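Local coordinates for protein response regulator receiver modulated diguanylate cyclase with PAS/PAC sensor (PDB 3CG0) that probably receives a phosphoryl signal through this receiver domain and passes it to a diguanylate cyclase output domain, which would then make cyclic di-GMP, at residues C[12-17]-C[27-32]; C[45-50]-C[71-76]; C[55-60]-C[123-128]; C[61-66]-C[94-99]. All coordinates share one frame; numbering follows the deposited sequence.

Overall arrangement
The chain is a CheY-like receiver domain, a five-stranded parallel sheet between two layers of helices. Contacts 1 and 3 reach the same sheet through the neighbouring strands 11-15 and 57-61; contact 1 is fully buried and purely aliphatic, whereas contacts 3 and 4 are both partly buried and both touch the second subunit. Contact 2 sets helix 43-53 against helix 70-80, with touching residues that range from buried to exposed. In contact 4 the loop after strand 57-61, which starts at the predicted phosphorylation site, leans on helix 94-101. Contacts 1 and 4 lie on opposite sides of the chain's centre, and no hydrogen bond crosses any of the four.

Contact 1 of 4, residues C[12-17]-C[27-32]; sequences VLIVED and IQLESL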
loop_
_atom_site.group_PDB
_atom_site.type_symbol
_atom_site.label_atom_id
_atom_site.label_comp_id
_atom_site.label_asym_id
_atom_site.label_seq_id
_atom_site.Cartn_x
_atom_site.Cartn_y
_atom_site.Cartn_z
ATOM N N VAL C 12 3.400 3.283 -27.681
ATOM C CA VAL C 12 4.839 3.157 -27.854
ATOM C C VAL C 12 5.337 4.047 -29.009
ATOM O O VAL C 12 4.751 4.069 -30.082
ATOM C CB VAL C 12 5.235 1.664 -28.054
ATOM C CG1 VAL C 12 6.738 1.491 -28.131
ATOM C CG2 VAL C 12 4.668 0.786 -26.902
ATOM N N LEU C 13 6.411 4.789 -28.767
ATOM C CA LEU C 13 7.039 5.619 -29.792
ATOM C C LEU C 13 8.421 5.030 -30.091
ATOM O O LEU C 13 9.172 4.745 -29.165
ATOM C CB LEU C 13 7.113 7.060 -29.281
ATOM C CG LEU C 13 7.846 8.203 -29.990
ATOM C CD1 LEU C 13 7.088 9.498 -29.774
ATOM C CD2 LEU C 13 9.257 8.359 -29.483
ATOM N N ILE C 14 8.737 4.812 -31.372
ATOM C CA ILE C 14 9.997 4.168 -31.767
ATOM C C ILE C 14 10.908 5.181 -32.467
ATOM O O ILE C 14 10.470 5.916 -33.346
ATOM C CB ILE C 14 9.770 2.970 -32.710
ATOM C CG1 ILE C 14 8.873 1.910 -32.064
ATOM C CG2 ILE C 14 11.095 2.331 -33.124
ATOM C CD1 ILE C 14 8.545 0.749 -33.002
ATOM N N VAL C 15 12.161 5.240 -32.037
ATOM C CA VAL C 15 13.170 6.071 -32.671
ATOM C C VAL C 15 14.279 5.132 -33.128
ATOM O O VAL C 15 15.023 4.599 -32.305
ATOM C CB VAL C 15 13.746 7.120 -31.707
ATOM C CG1 VAL C 15 14.498 8.196 -32.483
ATOM C CG2 VAL C 15 12.661 7.757 -30.893
ATOM N N GLU C 16 14.381 4.925 -34.439
ATOM C CA GLU C 16 15.213 3.866 -34.987
ATOM C C GLU C 16 15.605 4.209 -36.415
ATOM O O GLU C 16 14.733 4.504 -37.239
ATOM C CB GLU C 16 14.430 2.553 -34.957
ATOM C CG GLU C 16 15.061 1.403 -35.711
ATOM C CD GLU C 16 16.245 0.814 -34.982
ATOM O OE1 GLU C 16 16.083 0.421 -33.803
ATOM O OE2 GLU C 16 17.331 0.736 -35.593
ATOM N N ASP C 17 16.909 4.163 -36.702
ATOM C CA ASP C 17 17.436 4.521 -38.030
ATOM C C ASP C 17 17.256 3.388 -39.052
ATOM O O ASP C 17 16.841 3.634 -40.181
ATOM C CB ASP C 17 18.916 4.933 -37.937
ATOM C CG ASP C 17 19.218 6.248 -38.664
ATOM O OD1 ASP C 17 18.596 6.539 -39.714
ATOM O OD2 ASP C 17 20.095 6.994 -38.178
ATOM N N ILE C 27 6.296 -4.971 -35.715
ATOM C CA ILE C 27 5.642 -6.297 -35.810
ATOM C C ILE C 27 5.531 -6.946 -34.432
ATOM O O ILE C 27 4.441 -7.334 -34.020
ATOM C CB ILE C 27 6.382 -7.263 -36.785
ATOM C CG1 ILE C 27 6.217 -6.827 -38.238
ATOM C CG2 ILE C 27 5.878 -8.710 -36.655
ATOM C CD1 ILE C 27 7.160 -7.544 -39.183
ATOM N N GLN C 28 6.657 -7.018 -33.716
ATOM C CA GLN C 28 6.698 -7.530 -32.337
ATOM C C GLN C 28 5.775 -6.796 -31.375
ATOM O O GLN C 28 5.113 -7.435 -30.578
ATOM C CB GLN C 28 8.117 -7.512 -31.778
ATOM C CG GLN C 28 9.010 -8.611 -32.308
ATOM C CD GLN C 28 10.402 -8.549 -31.719
ATOM O OE1 GLN C 28 11.180 -7.643 -32.018
ATOM N NE2 GLN C 28 10.727 -9.523 -30.883
ATOM N N LEU C 29 5.725 -5.468 -31.462
ATOM C CA LEU C 29 4.903 -4.672 -30.559
ATOM C C LEU C 29 3.424 -4.819 -30.839
ATOM O O LEU C 29 2.624 -4.895 -29.911
ATOM C CB LEU C 29 5.282 -3.193 -30.609
ATOM C CG LEU C 29 6.627 -2.811 -29.993
ATOM C CD1 LEU C 29 6.974 -1.421 -30.426
ATOM C CD2 LEU C 29 6.554 -2.890 -28.508
ATOM N N GLU C 30 3.073 -4.855 -32.120
ATOM C CA GLU C 30 1.688 -5.039 -32.542
ATOM C C GLU C 30 1.153 -6.423 -32.147
ATOM O O GLU C 30 -0.010 -6.546 -31.770
ATOM C CB GLU C 30 1.573 -4.846 -34.048
ATOM C CG GLU C 30 0.305 -4.159 -34.489
ATOM C CD GLU C 30 0.497 -2.670 -34.680
ATOM O OE1 GLU C 30 0.686 -1.950 -33.673
ATOM O OE2 GLU C 30 0.452 -2.223 -35.844
ATOM N N SER C 31 2.016 -7.442 -32.214
ATOM C CA SER C 31 1.679 -8.815 -31.821
ATOM C C SER C 31 1.455 -8.964 -30.315
ATOM O O SER C 31 0.770 -9.886 -29.859
ATOM C CB SER C 31 2.787 -9.775 -32.268
ATOM O OG SER C 31 3.126 -9.565 -33.628
ATOM N N LEU C 32 2.062 -8.064 -29.543
ATOM C CA LEU C 32 1.921 -8.070 -28.094
ATOM C C LEU C 32 0.644 -7.341 -27.671
ATOM O O LEU C 32 0.104 -7.590 -26.589
ATOM C CB LEU C 32 3.165 -7.470 -27.420
ATOM C CG LEU C 32 4.432 -8.347 -27.445
ATOM C CD1 LEU C 32 5.679 -7.545 -27.110
ATOM C CD2 LEU C 32 4.314 -9.555 -26.506
#
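L29 lays its CD1 methyl over two aliphatic side chains of the strand, V12 and I14. L29 CD1 is 3.7 Å from V12 CG1, and the two side chains pass at a slant. I14 meets the leucine differently: the two side chains reach for each other tip to tip, with I14 CD1 also 3.7 Å from L29 CD1. One leucine methyl therefore bridges two strand residues whose side chains leave the same face of the sheet. The isoleucine gets there because CG1 lies anti to its carbonyl carbon (chi1 -58°) and CD1 then continues the chain outward. All three residues are buried, and no polar group takes part in the touch. The pairing closes the first step of the beta-alpha-beta unit made by strand 11-15, helix 19-32 and strand 35-40. L29 also packs on L118 and I122 of helix 115-132, while V12 touches I57 and L59 of strand 57-61, which places the cluster between two helices and the sheet.

Contact 2 of 4, residues C[45-50]-C[71-76]; sequences EAVRCA and VETAAR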
loop_
_atom_site.group_PDB
_atom_site.type_symbol
_atom_site.label_atom_id
_atom_site.label_comp_id
_atom_site.label_asym_id
_atom_site.label_seq_id
_atom_site.Cartn_x
_atom_site.Cartn_y
_atom_site.Cartn_z
ATOM N N GLU C 45 12.679 15.273 -34.948
ATOM C CA GLU C 45 11.256 15.279 -35.261
ATOM C C GLU C 45 10.423 14.384 -34.335
ATOM O O GLU C 45 9.228 14.630 -34.172
ATOM C CB GLU C 45 10.997 15.021 -36.755
ATOM C CG GLU C 45 10.517 13.639 -37.147
ATOM C CD GLU C 45 9.644 13.657 -38.399
ATOM O OE1 GLU C 45 9.151 12.579 -38.799
ATOM O OE2 GLU C 45 9.441 14.748 -38.979
ATOM N N ALA C 46 11.064 13.384 -33.716
ATOM C CA ALA C 46 10.444 12.569 -32.651
ATOM C C ALA C 46 10.092 13.399 -31.424
ATOM O O ALA C 46 9.023 13.228 -30.843
ATOM C CB ALA C 46 11.358 11.434 -32.246
ATOM N N VAL C 47 11.012 14.287 -31.044
ATOM C CA VAL C 47 10.827 15.230 -29.933
ATOM C C VAL C 47 9.721 16.254 -30.248
ATOM O O VAL C 47 8.931 16.612 -29.369
ATOM C CB VAL C 47 12.175 15.934 -29.563
ATOM C CG1 VAL C 47 12.003 16.928 -28.407
ATOM C CG2 VAL C 47 13.244 14.903 -29.206
ATOM N N ARG C 48 9.663 16.700 -31.505
ATOM C CA ARG C 48 8.600 17.589 -31.982
ATOM C C ARG C 48 7.194 16.983 -31.857
ATOM O O ARG C 48 6.279 17.620 -31.333
ATOM C CB ARG C 48 8.843 17.980 -33.443
ATOM C CG ARG C 48 10.012 18.932 -33.683
ATOM C CD ARG C 48 9.837 19.744 -34.981
ATOM N NE ARG C 48 10.008 18.944 -36.197
ATOM C CZ ARG C 48 9.011 18.485 -36.955
ATOM N NH1 ARG C 48 9.281 17.766 -38.038
ATOM N NH2 ARG C 48 7.743 18.735 -36.636
ATOM N N CYS C 49 7.031 15.753 -32.339
ATOM C CA CYS C 49 5.720 15.102 -32.341
ATOM C C CYS C 49 5.312 14.547 -30.984
ATOM O O CYS C 49 4.123 14.483 -30.689
ATOM C CB CYS C 49 5.663 13.994 -33.391
ATOM S SG CYS C 49 6.020 14.565 -35.054
ATOM N N ALA C 50 6.295 14.168 -30.164
ATOM C CA ALA C 50 6.038 13.533 -28.864
ATOM C C ALA C 50 4.910 14.117 -27.978
ATOM O O ALA C 50 4.057 13.351 -27.533
ATOM C CB ALA C 50 7.328 13.341 -28.068
ATOM N N VAL C 71 21.254 9.226 -27.560
ATOM C CA VAL C 71 21.334 9.632 -26.167
ATOM C C VAL C 71 20.651 10.982 -25.934
ATOM O O VAL C 71 19.884 11.132 -24.979
ATOM C CB VAL C 71 22.796 9.553 -25.647
ATOM C CG1 VAL C 71 22.914 10.103 -24.255
ATOM C CG2 VAL C 71 23.259 8.101 -25.642
ATOM N N GLU C 72 20.896 11.934 -26.833
ATOM C CA GLU C 72 20.307 13.268 -26.758
ATOM C C GLU C 72 18.821 13.270 -27.067
ATOM O O GLU C 72 18.072 14.078 -26.528
ATOM C CB GLU C 72 20.979 14.206 -27.756
ATOM C CG GLU C 72 22.432 14.535 -27.471
ATOM C CD GLU C 72 23.010 15.458 -28.526
ATOM O OE1 GLU C 72 23.401 16.590 -28.167
ATOM O OE2 GLU C 72 23.053 15.063 -29.718
ATOM N N THR C 73 18.410 12.400 -27.984
ATOM C CA THR C 73 16.999 12.208 -28.285
ATOM C C THR C 73 16.302 11.651 -27.038
ATOM O O THR C 73 15.307 12.197 -26.600
ATOM C CB THR C 73 16.814 11.274 -29.497
ATOM O OG1 THR C 73 17.512 11.823 -30.625
ATOM C CG2 THR C 73 15.364 11.126 -29.836
ATOM N N ALA C 74 16.862 10.603 -26.447
ATOM C CA ALA C 74 16.306 10.049 -25.198
ATOM C C ALA C 74 16.340 11.043 -24.022
ATOM O O ALA C 74 15.355 11.178 -23.312
ATOM C CB ALA C 74 17.021 8.797 -24.840
ATOM N N ALA C 75 17.459 11.752 -23.836
ATOM C CA ALA C 75 17.556 12.823 -22.822
ATOM C C ALA C 75 16.418 13.819 -22.919
ATOM O O ALA C 75 15.826 14.185 -21.903
ATOM C CB ALA C 75 18.897 13.553 -22.909
ATOM N N ARG C 76 16.074 14.223 -24.139
ATOM C CA ARG C 76 14.986 15.170 -24.324
ATOM C C ARG C 76 13.598 14.582 -24.134
ATOM O O ARG C 76 12.736 15.221 -23.530
ATOM C CB ARG C 76 15.109 15.894 -25.662
ATOM C CG ARG C 76 15.944 17.158 -25.543
ATOM C CD ARG C 76 16.520 17.582 -26.877
ATOM N NE ARG C 76 17.466 18.692 -26.738
ATOM C CZ ARG C 76 18.772 18.560 -26.500
ATOM N NH1 ARG C 76 19.326 17.358 -26.359
ATOM N NH2 ARG C 76 19.531 19.645 -26.399
#
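With CG1 anti to its backbone N (chi1 180°), V47 has its other methyl, CG2, anti to the carbonyl carbon, and it is CG2 that meets helix 70-80. V47 CG2 lies 4.1 Å from R76 CB, the two side chains passing each other aslant. T73 adds a looser touch, its CG2 4.4 Å from V47 CG2, and V47 CG2 is 4.3 Å from T73 O. R76 contributes its first carbon alone: from CG to NE the chain is extended and carries the guanidinium away from V47, to where E72 O lies in plane at its edge. Within helix 43-53, R48 NH1 and E45 OE2 form a salt bridge of 3.2 Å, separate from the valine. T73 OG1 bonds to D69 O; its CG2 methyl is the side-chain atom nearest V47. These two helices stand side by side on one face of the receiver domain's sheet, where A46 packs on F40 and A74 on I85 and F87. The meeting is mainly by methyl and methylene groups at van der Waals distance, and the charged ends belong to the flanks, so it probably depends on shape rather than on charge pairing.

Contact 3 of 4, residues C[55-60]-C[123-128]; sequences PDIALV and EMAIHK
I57 reaches out from the strand and sets its terminal CD1 3.7 Å from A125 CB, the one side-chain carbon that the alanine has. The small residue probably lets the strand side chain come close to the helix backbone. The reach of I57 comes from a stretched chain, with CG1 anti to the backbone N (chi1 -168°) and CD1 carried onward at chi2 161°, while CG2 takes the crowded position between N and the carbonyl carbon. I126, the next residue on the helix, heads in a different direction, sending its own CD1 to D56, just before the strand, 4.1 Å from D56 CB. I126 CG1 lies 4.1 Å from D56 O, so the isoleucine rests against backbone as well as side chain. Two adjacent helix residues therefore meet D56 and I57, where the loop enters the strand. In the receiver fold this is the last helix, 115-132, lying across the central strand 57-61 of the parallel sheet, on the same side as helix 19-32. Of the D56 side chain, the methylene is what meets I126; its OD1 accepts from G11 N, which ties the carboxylate to the first residue of strand 11-15. I57 is further enclosed by V12 and I86 from the strands on either side of its own, and A125 and M124 pack on F106. The second subunit meets the same helix: K128 NZ bonds to P105 O of that copy, and M124 and H127 pack on its Y108.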
loop_
_atom_site.group_PDB
_atom_site.type_symbol
_atom_site.label_atom_id
_atom_site.label_comp_id
_atom_site.label_asym_id
_atom_site.label_seq_id
_atom_site.Cartn_x
_atom_site.Cartn_y
_atom_site.Cartn_z
ATOM N N PRO C 55 2.801 9.561 -25.935
ATOM C CA PRO C 55 3.145 8.159 -25.686
ATOM C C PRO C 55 3.381 7.831 -24.212
ATOM O O PRO C 55 3.609 8.727 -23.406
ATOM C CB PRO C 55 4.427 7.960 -26.501
ATOM C CG PRO C 55 5.045 9.328 -26.588
ATOM C CD PRO C 55 3.961 10.341 -26.421
ATOM N N ASP C 56 3.310 6.544 -23.879
ATOM C CA ASP C 56 3.574 6.061 -22.532
ATOM C C ASP C 56 5.049 5.704 -22.356
ATOM O O ASP C 56 5.540 5.646 -21.238
ATOM C CB ASP C 56 2.695 4.843 -22.216
ATOM C CG ASP C 56 1.215 5.196 -22.123
ATOM O OD1 ASP C 56 0.510 5.115 -23.149
ATOM O OD2 ASP C 56 0.762 5.578 -21.025
ATOM N N ILE C 57 5.743 5.458 -23.463
ATOM C CA ILE C 57 7.132 4.998 -23.450
ATOM C C ILE C 57 7.790 5.237 -24.820
ATOM O O ILE C 57 7.106 5.329 -25.835
ATOM C CB ILE C 57 7.234 3.487 -23.035
ATOM C CG1 ILE C 57 8.683 3.087 -22.740
ATOM C CG2 ILE C 57 6.572 2.572 -24.077
ATOM C CD1 ILE C 57 8.840 1.848 -21.931
ATOM N N ALA C 58 9.113 5.358 -24.832
ATOM C CA ALA C 58 9.861 5.558 -26.064
ATOM C C ALA C 58 10.960 4.518 -26.162
ATOM O O ALA C 58 11.705 4.313 -25.199
ATOM C CB ALA C 58 10.454 6.968 -26.098
ATOM N N LEU C 59 11.045 3.847 -27.315
ATOM C CA LEU C 59 12.145 2.926 -27.593
ATOM C C LEU C 59 13.127 3.636 -28.494
ATOM O O LEU C 59 12.762 4.044 -29.582
ATOM C CB LEU C 59 11.645 1.643 -28.262
ATOM C CG LEU C 59 10.565 0.816 -27.556
ATOM C CD1 LEU C 59 10.430 -0.519 -28.246
ATOM C CD2 LEU C 59 10.866 0.623 -26.084
ATOM N N VAL C 60 14.361 3.814 -28.028
ATOM C CA VAL C 60 15.348 4.645 -28.733
ATOM C C VAL C 60 16.554 3.803 -29.125
ATOM O O VAL C 60 17.070 3.025 -28.302
ATOM C CB VAL C 60 15.797 5.876 -27.878
ATOM C CG1 VAL C 60 16.811 6.758 -28.638
ATOM C CG2 VAL C 60 14.602 6.741 -27.481
ATOM N N GLU C 123 6.155 -3.153 -19.487
ATOM C CA GLU C 123 5.282 -3.260 -18.315
ATOM C C GLU C 123 5.952 -2.698 -17.069
ATOM O O GLU C 123 5.378 -1.854 -16.376
ATOM C CB GLU C 123 4.868 -4.713 -18.065
ATOM C CG GLU C 123 3.648 -5.173 -18.861
ATOM C CD GLU C 123 3.015 -6.465 -18.320
ATOM O OE1 GLU C 123 1.832 -6.721 -18.653
ATOM O OE2 GLU C 123 3.690 -7.222 -17.577
ATOM N N MET C 124 7.175 -3.147 -16.816
ATOM C CA MET C 124 7.944 -2.716 -15.648
ATOM C C MET C 124 8.348 -1.244 -15.697
ATOM O O MET C 124 8.361 -0.580 -14.673
ATOM C CB MET C 124 9.191 -3.586 -15.473
ATOM C CG MET C 124 8.982 -4.969 -14.844
ATOM S SD MET C 124 8.592 -4.891 -13.083
ATOM C CE MET C 124 6.801 -5.102 -13.103
ATOM N N ALA C 125 8.670 -0.742 -16.887
ATOM C CA ALA C 125 9.079 0.661 -17.058
ATOM C C ALA C 125 7.953 1.634 -16.762
ATOM O O ALA C 125 8.145 2.605 -16.038
ATOM C CB ALA C 125 9.612 0.883 -18.440
ATOM N N ILE C 126 6.779 1.356 -17.315
ATOM C CA ILE C 126 5.575 2.160 -17.088
ATOM C C ILE C 126 5.091 2.049 -15.642
ATOM O O ILE C 126 4.666 3.040 -15.048
ATOM C CB ILE C 126 4.436 1.727 -18.062
ATOM C CG1 ILE C 126 4.855 1.989 -19.513
ATOM C CG2 ILE C 126 3.113 2.439 -17.731
ATOM C CD1 ILE C 126 3.980 1.343 -20.531
ATOM N N HIS C 127 5.161 0.841 -15.081
ATOM C CA HIS C 127 4.794 0.626 -13.683
ATOM C C HIS C 127 5.696 1.409 -12.730
ATOM O O HIS C 127 5.207 2.123 -11.874
ATOM C CB HIS C 127 4.819 -0.868 -13.328
ATOM C CG HIS C 127 4.213 -1.184 -11.995
ATOM N ND1 HIS C 127 4.703 -2.180 -11.174
ATOM C CD2 HIS C 127 3.156 -0.643 -11.340
ATOM C CE1 HIS C 127 3.975 -2.239 -10.072
ATOM N NE2 HIS C 127 3.028 -1.317 -10.148
ATOM N N LYS C 128 7.008 1.275 -12.890
ATOM C CA LYS C 128 7.967 2.081 -12.138
ATOM C C LYS C 128 7.622 3.566 -12.217
ATOM O O LYS C 128 7.614 4.251 -11.192
ATOM C CB LYS C 128 9.398 1.834 -12.632
ATOM C CG LYS C 128 10.453 2.705 -11.963
ATOM C CD LYS C 128 11.837 2.355 -12.440
ATOM C CE LYS C 128 12.848 3.413 -12.011
ATOM N NZ LYS C 128 14.168 3.141 -12.637
#

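Contact 4 of 4, residues C[61-66]-C[94-99]; sequences DIMLCG and VETFQR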
loop_
_atom_site.group_PDB
_atom_site.type_symbol
_atom_site.label_atom_id
_atom_site.label_comp_id
_atom_site.label_asym_id
_atom_site.label_seq_id
_atom_site.Cartn_x
_atom_site.Cartn_y
_atom_site.Cartn_z
ATOM N N ASP C 61 17.009 3.932 -30.374
ATOM C CA ASP C 61 18.253 3.263 -30.735
ATOM C C ASP C 61 19.402 4.088 -30.215
ATOM O O ASP C 61 19.535 5.276 -30.548
ATOM C CB ASP C 61 18.406 3.005 -32.231
ATOM C CG ASP C 61 19.350 1.839 -32.519
ATOM O OD1 ASP C 61 20.543 1.907 -32.149
ATOM O OD2 ASP C 61 18.895 0.830 -33.092
ATOM N N ILE C 62 20.230 3.450 -29.391
ATOM C CA ILE C 62 21.331 4.128 -28.723
ATOM C C ILE C 62 22.343 4.656 -29.737
ATOM O O ILE C 62 23.020 5.647 -29.484
ATOM C CB ILE C 62 21.990 3.215 -27.634
ATOM C CG1 ILE C 62 22.781 4.050 -26.616
ATOM C CG2 ILE C 62 22.846 2.075 -28.251
ATOM C CD1 ILE C 62 22.969 3.349 -25.282
ATOM N N MET C 63 22.369 4.022 -30.910
ATOM C CA MET C 63 23.377 4.265 -31.932
ATOM C C MET C 63 22.944 5.213 -33.054
ATOM O O MET C 63 23.636 5.292 -34.075
ATOM C CB MET C 63 23.863 2.924 -32.506
ATOM C CG MET C 63 25.340 2.607 -32.230
ATOM S SD MET C 63 25.839 2.410 -30.501
ATOM C CE MET C 63 27.379 3.321 -30.530
ATOM N N LEU C 64 21.827 5.907 -32.858
ATOM C CA LEU C 64 21.371 6.914 -33.806
ATOM C C LEU C 64 22.459 7.943 -34.088
ATOM O O LEU C 64 23.237 8.299 -33.202
ATOM C CB LEU C 64 20.112 7.610 -33.284
ATOM C CG LEU C 64 18.776 7.075 -33.803
ATOM C CD1 LEU C 64 17.639 8.013 -33.425
ATOM C CD2 LEU C 64 18.828 6.868 -35.309
ATOM N N CYS C 65 22.506 8.417 -35.327
ATOM C CA CYS C 65 23.393 9.516 -35.701
ATOM C C CYS C 65 22.613 10.566 -36.490
ATOM O O CYS C 65 21.448 10.353 -36.847
ATOM C CB CYS C 65 24.630 9.007 -36.473
ATOM S SG CYS C 65 24.387 8.502 -38.221
ATOM N N GLY C 66 23.255 11.702 -36.747
ATOM C CA GLY C 66 22.618 12.799 -37.466
ATOM C C GLY C 66 22.434 14.031 -36.605
ATOM O O GLY C 66 23.353 14.440 -35.891
ATOM N N VAL C 94 31.686 1.801 -25.059
ATOM C CA VAL C 94 31.626 2.104 -23.623
ATOM C C VAL C 94 31.259 3.567 -23.376
ATOM O O VAL C 94 30.383 3.863 -22.567
ATOM C CB VAL C 94 32.983 1.768 -22.920
ATOM C CG1 VAL C 94 32.918 2.026 -21.407
ATOM C CG2 VAL C 94 33.401 0.319 -23.207
ATOM N N GLU C 95 31.909 4.457 -24.123
ATOM C CA GLU C 95 31.693 5.894 -24.060
ATOM C C GLU C 95 30.232 6.324 -24.223
ATOM O O GLU C 95 29.802 7.259 -23.560
ATOM C CB GLU C 95 32.546 6.568 -25.133
ATOM C CG GLU C 95 33.347 7.765 -24.656
ATOM C CD GLU C 95 34.670 7.924 -25.405
ATOM O OE1 GLU C 95 34.857 7.267 -26.457
ATOM O OE2 GLU C 95 35.527 8.705 -24.935
ATOM N N THR C 96 29.471 5.651 -25.093
ATOM C CA THR C 96 28.062 6.022 -25.313
ATOM C C THR C 96 27.159 5.535 -24.188
ATOM O O THR C 96 26.197 6.215 -23.835
ATOM C CB THR C 96 27.492 5.553 -26.678
ATOM O OG1 THR C 96 27.493 4.123 -26.744
ATOM C CG2 THR C 96 28.286 6.137 -27.839
ATOM N N PHE C 97 27.485 4.370 -23.625
ATOM C CA PHE C 97 26.810 3.858 -22.426
ATOM C C PHE C 97 27.068 4.701 -21.177
ATOM O O PHE C 97 26.299 4.629 -20.218
ATOM C CB PHE C 97 27.201 2.405 -22.153
ATOM C CG PHE C 97 26.612 1.424 -23.128
ATOM C CD1 PHE C 97 25.232 1.227 -23.195
ATOM C CD2 PHE C 97 27.433 0.688 -23.970
ATOM C CE1 PHE C 97 24.685 0.321 -24.097
ATOM C CE2 PHE C 97 26.893 -0.225 -24.876
ATOM C CZ PHE C 97 25.517 -0.405 -24.941
ATOM N N GLN C 98 28.151 5.484 -21.188
ATOM C CA GLN C 98 28.428 6.451 -20.122
ATOM C C GLN C 98 27.449 7.610 -20.217
ATOM O O GLN C 98 26.896 8.032 -19.201
ATOM C CB GLN C 98 29.860 7.004 -20.199
ATOM C CG GLN C 98 30.974 5.976 -20.248
ATOM C CD GLN C 98 31.606 5.717 -18.906
ATOM O OE1 GLN C 98 30.976 5.174 -17.995
ATOM N NE2 GLN C 98 32.872 6.089 -18.781
ATOM N N ARG C 99 27.243 8.126 -21.431
ATOM C CA ARG C 99 26.316 9.242 -21.640
ATOM C C ARG C 99 24.868 8.788 -21.517
ATOM O O ARG C 99 24.003 9.566 -21.122
ATOM C CB ARG C 99 26.505 9.921 -23.000
ATOM C CG ARG C 99 27.892 9.862 -23.588
ATOM C CD ARG C 99 28.213 11.070 -24.465
ATOM N NE ARG C 99 27.048 11.711 -25.080
ATOM C CZ ARG C 99 26.585 11.445 -26.300
ATOM N NH1 ARG C 99 27.157 10.518 -27.061
ATOM N NH2 ARG C 99 25.529 12.103 -26.757
#
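The loop that leaves the predicted phosphoacceptor D61 leans here on helix 94-101, beside the acidic site of the receiver domain. I62 and M63, the two residues after the aspartate, do the touching. I62 CD1 lies 3.7 Å from both F97 CE1 and F97 CD1, and the methyl comes to the ring obliquely. Overall the two side chains cross at about a right angle. The isoleucine extends from a CG1 anti to its backbone N (chi1 -160°), which carries CD1 toward the helix. M63 follows a bent path, turning at chi2 (63°) and again at chi3, to bring CE against T96; it lies 3.9 Å from T96 OG1 and 4.0 Å from T96 CG2, again nearly perpendicular. D61 OD1 accepts from M63 N at 3.1 Å with an N-H...O angle of 159°, through the lone pair facing away from OD2. That makes an Asx turn, combined with a type I beta turn from D61 to L64, and it fixes the start of the loop relative to the aspartate. In CheY-like domains this aspartate ends the third strand of the sheet and the following loop borders the phosphorylation pocket; here its OD2 lies close to E16 OE1 and at long, weak ion-pair range of K111 NZ. T96 OG1 is bonded to D93 O, so the methionine methyl packs on a hydroxyl already engaged. F97 also stands edge-to-face with Y108, and it packs on L131 of the second subunit.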